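Local coordinates for protein angel homolog 2 (Homo sapiens, PDB 6RW0) that hydrolyses 2',3'-cyclic phosphates as a phosphatase of the CCR4/nocturin family and probably binds mRNA 3'-untranslated regions, at residues Trp82-Lys94 with His110-Tyr124. Numbering follows the deposited sequence.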
loop_
_atom_site.group_PDB
_atom_site.type_symbol
_atom_site.label_atom_id
_atom_site.label_comp_id
_atom_site.label_asym_id
_atom_site.label_seq_id
_atom_site.Cartn_x
_atom_site.Cartn_y
_atom_site.Cartn_z
ATOM N N TRP A 82 1.966 23.153 -1.645
ATOM C CA TRP A 82 1.494 22.283 -2.718
ATOM C C TRP A 82 1.922 22.797 -4.088
ATOM O O TRP A 82 2.168 21.997 -4.998
ATOM C CB TRP A 82 -0.023 22.129 -2.642
ATOM C CG TRP A 82 -0.629 21.225 -3.673
ATOM C CD1 TRP A 82 -1.535 21.577 -4.628
ATOM C CD2 TRP A 82 -0.393 19.823 -3.845
ATOM N NE1 TRP A 82 -1.886 20.481 -5.376
ATOM C CE2 TRP A 82 -1.187 19.393 -4.924
ATOM C CE3 TRP A 82 0.423 18.895 -3.206
ATOM C CZ2 TRP A 82 -1.191 18.074 -5.364
ATOM C CZ3 TRP A 82 0.403 17.587 -3.633
ATOM C CH2 TRP A 82 -0.388 17.190 -4.703
ATOM N N SER A 83 2.026 24.117 -4.258
ATOM C CA SER A 83 2.485 24.665 -5.532
ATOM C C SER A 83 3.918 24.251 -5.847
ATOM O O SER A 83 4.324 24.260 -7.019
ATOM C CB SER A 83 2.386 26.191 -5.495
ATOM O OG SER A 83 3.194 26.724 -4.458
ATOM N N PHE A 84 4.708 23.929 -4.817
ATOM C CA PHE A 84 6.069 23.422 -4.961
ATOM C C PHE A 84 6.073 21.901 -5.128
ATOM O O PHE A 84 6.749 21.358 -6.012
ATOM C CB PHE A 84 6.905 23.824 -3.728
ATOM C CG PHE A 84 8.363 23.484 -3.855
ATOM C CD1 PHE A 84 8.832 22.224 -3.515
ATOM C CD2 PHE A 84 9.260 24.416 -4.336
ATOM C CE1 PHE A 84 10.170 21.896 -3.656
ATOM C CE2 PHE A 84 10.603 24.095 -4.474
ATOM C CZ PHE A 84 11.054 22.827 -4.139
ATOM N N ARG A 85 5.299 21.201 -4.305
ATOM C CA ARG A 85 5.389 19.746 -4.262
ATOM C C ARG A 85 4.777 19.086 -5.491
ATOM O O ARG A 85 5.331 18.111 -6.009
ATOM C CB ARG A 85 4.710 19.216 -2.999
ATOM C CG ARG A 85 5.353 19.708 -1.715
ATOM C CD ARG A 85 4.940 18.875 -0.509
ATOM N NE ARG A 85 3.496 18.787 -0.292
ATOM C CZ ARG A 85 2.764 17.674 -0.381
ATOM N NH1 ARG A 85 3.296 16.509 -0.724
ATOM N NH2 ARG A 85 1.465 17.731 -0.133
ATOM N N PHE A 86 3.609 19.543 -5.934
ATOM C CA PHE A 86 2.940 18.826 -7.014
ATOM C C PHE A 86 3.773 18.782 -8.290
ATOM O O PHE A 86 3.870 17.706 -8.904
ATOM C CB PHE A 86 1.543 19.380 -7.279
ATOM C CG PHE A 86 0.895 18.744 -8.468
ATOM C CD1 PHE A 86 0.589 17.395 -8.460
ATOM C CD2 PHE A 86 0.650 19.474 -9.612
ATOM C CE1 PHE A 86 0.012 16.793 -9.574
ATOM C CE2 PHE A 86 0.077 18.876 -10.718
ATOM C CZ PHE A 86 -0.238 17.537 -10.695
ATOM N N PRO A 87 4.390 19.874 -8.750
ATOM C CA PRO A 87 5.243 19.740 -9.943
ATOM C C PRO A 87 6.344 18.708 -9.789
ATOM O O PRO A 87 6.668 18.009 -10.758
ATOM C CB PRO A 87 5.784 21.160 -10.158
ATOM C CG PRO A 87 4.761 22.047 -9.531
ATOM C CD PRO A 87 4.235 21.281 -8.335
ATOM N N ASN A 88 6.936 18.594 -8.599
ATOM C CA ASN A 88 7.958 17.575 -8.377
ATOM C C ASN A 88 7.373 16.168 -8.446
ATOM O O ASN A 88 7.970 15.269 -9.050
ATOM C CB ASN A 88 8.603 17.788 -7.012
ATOM C CG ASN A 88 9.770 18.747 -7.052
ATOM O OD1 ASN A 88 10.231 19.157 -8.120
ATOM N ND2 ASN A 88 10.269 19.095 -5.879
ATOM N N ILE A 89 6.213 15.958 -7.825
ATOM C CA ILE A 89 5.581 14.640 -7.827
ATOM C C ILE A 89 5.200 14.242 -9.244
ATOM O O ILE A 89 5.441 13.105 -9.677
ATOM C CB ILE A 89 4.363 14.653 -6.885
ATOM C CG1 ILE A 89 4.824 14.761 -5.426
ATOM C CG2 ILE A 89 3.510 13.415 -7.099
ATOM C CD1 ILE A 89 3.763 15.286 -4.474
ATOM N N LEU A 90 4.612 15.173 -9.998
ATOM C CA LEU A 90 4.231 14.868 -11.373
ATOM C C LEU A 90 5.457 14.565 -12.229
ATOM O O LEU A 90 5.432 13.650 -13.061
ATOM C CB LEU A 90 3.429 16.033 -11.952
ATOM C CG LEU A 90 2.961 15.890 -13.400
ATOM C CD1 LEU A 90 1.997 14.725 -13.497
ATOM C CD2 LEU A 90 2.339 17.192 -13.902
ATOM N N LYS A 91 6.547 15.311 -12.024
ATOM C CA LYS A 91 7.774 15.063 -12.774
ATOM C C LYS A 91 8.317 13.667 -12.498
ATOM O O LYS A 91 8.787 12.988 -13.421
ATOM C CB LYS A 91 8.800 16.132 -12.405
ATOM C CG LYS A 91 10.145 15.989 -13.084
ATOM C CD LYS A 91 11.053 17.153 -12.705
ATOM C CE LYS A 91 12.405 17.060 -13.393
ATOM N NZ LYS A 91 13.351 18.102 -12.900
ATOM N N GLU A 92 8.267 13.225 -11.237
ATOM C CA GLU A 92 8.696 11.872 -10.902
ATOM C C GLU A 92 7.828 10.835 -11.599
ATOM O O GLU A 92 8.325 9.831 -12.119
ATOM C CB GLU A 92 8.535 11.623 -9.409
ATOM C CG GLU A 92 9.560 12.110 -8.489
ATOM C CD GLU A 92 9.215 11.657 -7.086
ATOM O OE1 GLU A 92 8.272 12.226 -6.489
ATOM O OE2 GLU A 92 9.863 10.708 -6.601
ATOM N N ILE A 93 6.507 11.019 -11.540
ATOM C CA ILE A 93 5.601 10.066 -12.174
ATOM C C ILE A 93 5.875 10.000 -13.668
ATOM O O ILE A 93 5.926 8.918 -14.261
ATOM C CB ILE A 93 4.138 10.427 -11.856
ATOM C CG1 ILE A 93 3.866 10.201 -10.365
ATOM C CG2 ILE A 93 3.209 9.619 -12.734
ATOM C CD1 ILE A 93 2.486 10.691 -9.886
ATOM N N LYS A 94 6.083 11.160 -14.294
ATOM C CA LYS A 94 6.380 11.193 -15.721
ATOM C C LYS A 94 7.699 10.500 -16.017
ATOM O O LYS A 94 7.824 9.772 -17.009
ATOM C CB LYS A 94 6.412 12.643 -16.202
ATOM C CG LYS A 94 6.620 12.766 -17.686
ATOM C CD LYS A 94 6.358 14.173 -18.187
ATOM C CE LYS A 94 6.650 14.246 -19.682
ATOM N NZ LYS A 94 5.682 15.102 -20.424
ATOM N N HIS A 110 -7.432 18.572 -4.850
ATOM C CA HIS A 110 -6.281 18.580 -5.741
ATOM C C HIS A 110 -6.398 17.523 -6.822
ATOM O O HIS A 110 -5.921 17.716 -7.944
ATOM C CB HIS A 110 -5.026 18.341 -4.924
ATOM C CG HIS A 110 -4.741 19.443 -3.969
ATOM N ND1 HIS A 110 -3.910 19.289 -2.882
ATOM C CD2 HIS A 110 -5.163 20.725 -3.952
ATOM C CE1 HIS A 110 -3.835 20.437 -2.235
ATOM N NE2 HIS A 110 -4.577 21.329 -2.867
ATOM N N TYR A 111 -6.992 16.382 -6.498
ATOM C CA TYR A 111 -7.148 15.337 -7.500
ATOM C C TYR A 111 -8.009 15.825 -8.657
ATOM O O TYR A 111 -7.648 15.663 -9.830
ATOM C CB TYR A 111 -7.772 14.118 -6.833
ATOM C CG TYR A 111 -8.032 12.942 -7.737
ATOM C CD1 TYR A 111 -6.985 12.192 -8.269
ATOM C CD2 TYR A 111 -9.325 12.555 -8.022
ATOM C CE1 TYR A 111 -7.236 11.085 -9.074
ATOM C CE2 TYR A 111 -9.584 11.465 -8.829
ATOM C CZ TYR A 111 -8.530 10.733 -9.350
ATOM O OH TYR A 111 -8.799 9.636 -10.147
ATOM N N GLY A 112 -9.145 16.444 -8.347
ATOM C CA GLY A 112 -10.017 16.926 -9.404
ATOM C C GLY A 112 -9.414 18.077 -10.189
ATOM O O GLY A 112 -9.573 18.155 -11.410
ATOM N N ALA A 113 -8.729 18.991 -9.503
ATOM C CA ALA A 113 -8.253 20.212 -10.147
ATOM C C ALA A 113 -6.989 19.985 -10.965
ATOM O O ALA A 113 -6.797 20.639 -12.002
ATOM C CB ALA A 113 -7.945 21.266 -9.080
ATOM N N GLU A 114 -6.107 19.098 -10.500
ATOM C CA GLU A 114 -4.756 19.014 -11.033
ATOM C C GLU A 114 -4.235 17.592 -11.235
ATOM O O GLU A 114 -3.676 17.286 -12.294
ATOM C CB GLU A 114 -3.768 19.725 -10.105
ATOM C CG GLU A 114 -4.127 21.116 -9.660
ATOM C CD GLU A 114 -3.306 21.487 -8.460
ATOM O OE1 GLU A 114 -2.167 21.957 -8.659
ATOM O OE2 GLU A 114 -3.774 21.234 -7.327
ATOM N N ILE A 115 -4.339 16.715 -10.241
ATOM C CA ILE A 115 -3.718 15.369 -10.364
ATOM C C ILE A 115 -4.398 14.523 -11.436
ATOM O O ILE A 115 -3.711 14.051 -12.310
ATOM C CB ILE A 115 -3.712 14.634 -9.013
ATOM C CG1 ILE A 115 -3.069 15.468 -7.909
ATOM C CG2 ILE A 115 -3.028 13.291 -9.161
ATOM C CD1 ILE A 115 -3.294 14.904 -6.526
ATOM N N ARG A 116 -5.714 14.370 -11.384
ATOM C CA ARG A 116 -6.397 13.539 -12.392
ATOM C C ARG A 116 -6.219 14.133 -13.798
ATOM O O ARG A 116 -5.854 13.391 -14.658
ATOM C CB ARG A 116 -7.869 13.348 -12.039
ATOM C CG ARG A 116 -8.478 12.180 -12.787
ATOM C CD ARG A 116 -9.949 12.020 -12.504
ATOM N NE ARG A 116 -10.414 10.735 -12.977
ATOM C CZ ARG A 116 -10.806 10.503 -14.208
ATOM N NH1 ARG A 116 -10.815 11.489 -15.081
ATOM N NH2 ARG A 116 -11.187 9.293 -14.562
ATOM N N PRO A 117 -6.395 15.439 -14.062
ATOM C CA PRO A 117 -6.190 15.929 -15.412
ATOM C C PRO A 117 -4.748 15.698 -15.883
ATOM O O PRO A 117 -4.559 15.353 -16.985
ATOM C CB PRO A 117 -6.532 17.418 -15.317
ATOM C CG PRO A 117 -7.436 17.508 -14.143
ATOM C CD PRO A 117 -6.868 16.497 -13.180
ATOM N N SER A 118 -3.770 15.898 -15.011
ATOM C CA SER A 118 -2.379 15.715 -15.405
ATOM C C SER A 118 -2.089 14.260 -15.742
ATOM O O SER A 118 -1.419 13.972 -16.737
ATOM C CB SER A 118 -1.444 16.215 -14.301
ATOM O OG SER A 118 -1.557 17.621 -14.133
ATOM N N LEU A 119 -2.606 13.324 -14.946
ATOM C CA LEU A 119 -2.366 11.920 -15.244
ATOM C C LEU A 119 -3.102 11.480 -16.505
ATOM O O LEU A 119 -2.562 10.691 -17.288
ATOM C CB LEU A 119 -2.755 11.053 -14.050
ATOM C CG LEU A 119 -1.931 11.295 -12.784
ATOM C CD1 LEU A 119 -2.405 10.432 -11.620
ATOM C CD2 LEU A 119 -0.445 11.034 -13.052
ATOM N N GLU A 120 -4.317 11.971 -16.654
ATOM C CA GLU A 120 -5.041 11.633 -17.918
ATOM C C GLU A 120 -4.319 12.132 -19.223
ATOM O O GLU A 120 -4.090 11.451 -20.329
ATOM C CB GLU A 120 -6.491 12.125 -17.881
ATOM C CG GLU A 120 -7.340 11.468 -16.798
ATOM C CD GLU A 120 -8.131 10.206 -17.127
ATOM O OE1 GLU A 120 -8.656 10.121 -18.242
ATOM O OE2 GLU A 120 -8.252 9.334 -16.242
ATOM N N SER A 121 -3.623 13.272 -19.037
ATOM C CA SER A 121 -2.861 13.802 -20.163
ATOM C C SER A 121 -1.671 12.912 -20.501
ATOM O O SER A 121 -1.217 12.903 -21.651
ATOM C CB SER A 121 -2.409 15.238 -19.886
ATOM O OG SER A 121 -1.340 15.286 -18.958
ATOM N N LEU A 122 -1.156 12.165 -19.524
ATOM C CA LEU A 122 -0.046 11.243 -19.722
ATOM C C LEU A 122 -0.493 9.874 -20.226
ATOM O O LEU A 122 0.356 8.998 -20.436
ATOM C CB LEU A 122 0.732 11.061 -18.412
ATOM C CG LEU A 122 1.444 12.277 -17.821
ATOM C CD1 LEU A 122 2.096 11.956 -16.486
ATOM C CD2 LEU A 122 2.476 12.806 -18.825
ATOM N N GLY A 123 -1.785 9.637 -20.436
ATOM C CA GLY A 123 -2.278 8.373 -20.988
ATOM C C GLY A 123 -2.829 7.437 -19.936
ATOM O O GLY A 123 -3.026 6.305 -20.260
ATOM N N TYR A 124 -3.082 7.913 -18.727
ATOM C CA TYR A 124 -3.614 7.042 -17.667
ATOM C C TYR A 124 -5.127 7.164 -17.553
ATOM O O TYR A 124 -5.634 8.238 -17.702
ATOM C CB TYR A 124 -3.087 7.438 -16.291
ATOM C CG TYR A 124 -1.631 7.144 -16.074
ATOM C CD1 TYR A 124 -1.200 5.879 -15.759
ATOM C CD2 TYR A 124 -0.690 8.136 -16.220
ATOM C CE1 TYR A 124 0.136 5.601 -15.588
ATOM C CE2 TYR A 124 0.654 7.878 -16.051
ATOM C CZ TYR A 124 1.065 6.607 -15.725
ATOM O OH TYR A 124 2.378 6.334 -15.562
HETATM O O HOH W 1 0.014 22.759 -7.397
HETATM O O HOH W 2 4.063 8.440 -16.232
#
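With chi1 at -178°, Trp82 points its indole across the gap, and His110, its CG anti to the carbonyl carbon, lays the imidazole on the five-membered indole ring as a face-to-face stack. The ring centroids of Trp82 and His110 are 3.6 Å apart and the planes only 6° out of parallel. Phe86 CB lies against the opposite indole face. At the indole edge, Trp82 NE1 donates to Glu114 OE2 over 2.8 Å; the acceptor sits in the ring plane, whereas the donor comes in on the syn side, clearly tilted out of a carboxylate that stands nearly perpendicular to the ring. A water joins Glu114 OE1 to Trp82 O, the latter bond weak. Replacing Trp82 with a leucine is likely to deprive His110 of its stacking partner and leave Glu114 OE2 without the indole donor.

One turn on, Phe86 CE1 packs 3.7 Å from Ile115 CG1, while Ser118 OG meets the phenyl edge in plane. Ser118 OG is oriented by its 2.8 Å hydrogen bond to Glu114 O. Leu90 CD1 then contacts Ser118 CB (3.8 Å) and Leu122 CD1, and Ile93 CG2 reaches Leu119 CD2 at 3.9 Å. Ile93 and Leu119 both also touch Leu101 of strand 100-107, which links the helices in sequence and lies beneath them. The axes, 11.3 Å apart and crossing at -26°, run near-parallel; helices laid along the outside of a central sheet fit the DNase I-like endonuclease/exonuclease/phosphatase fold of this family.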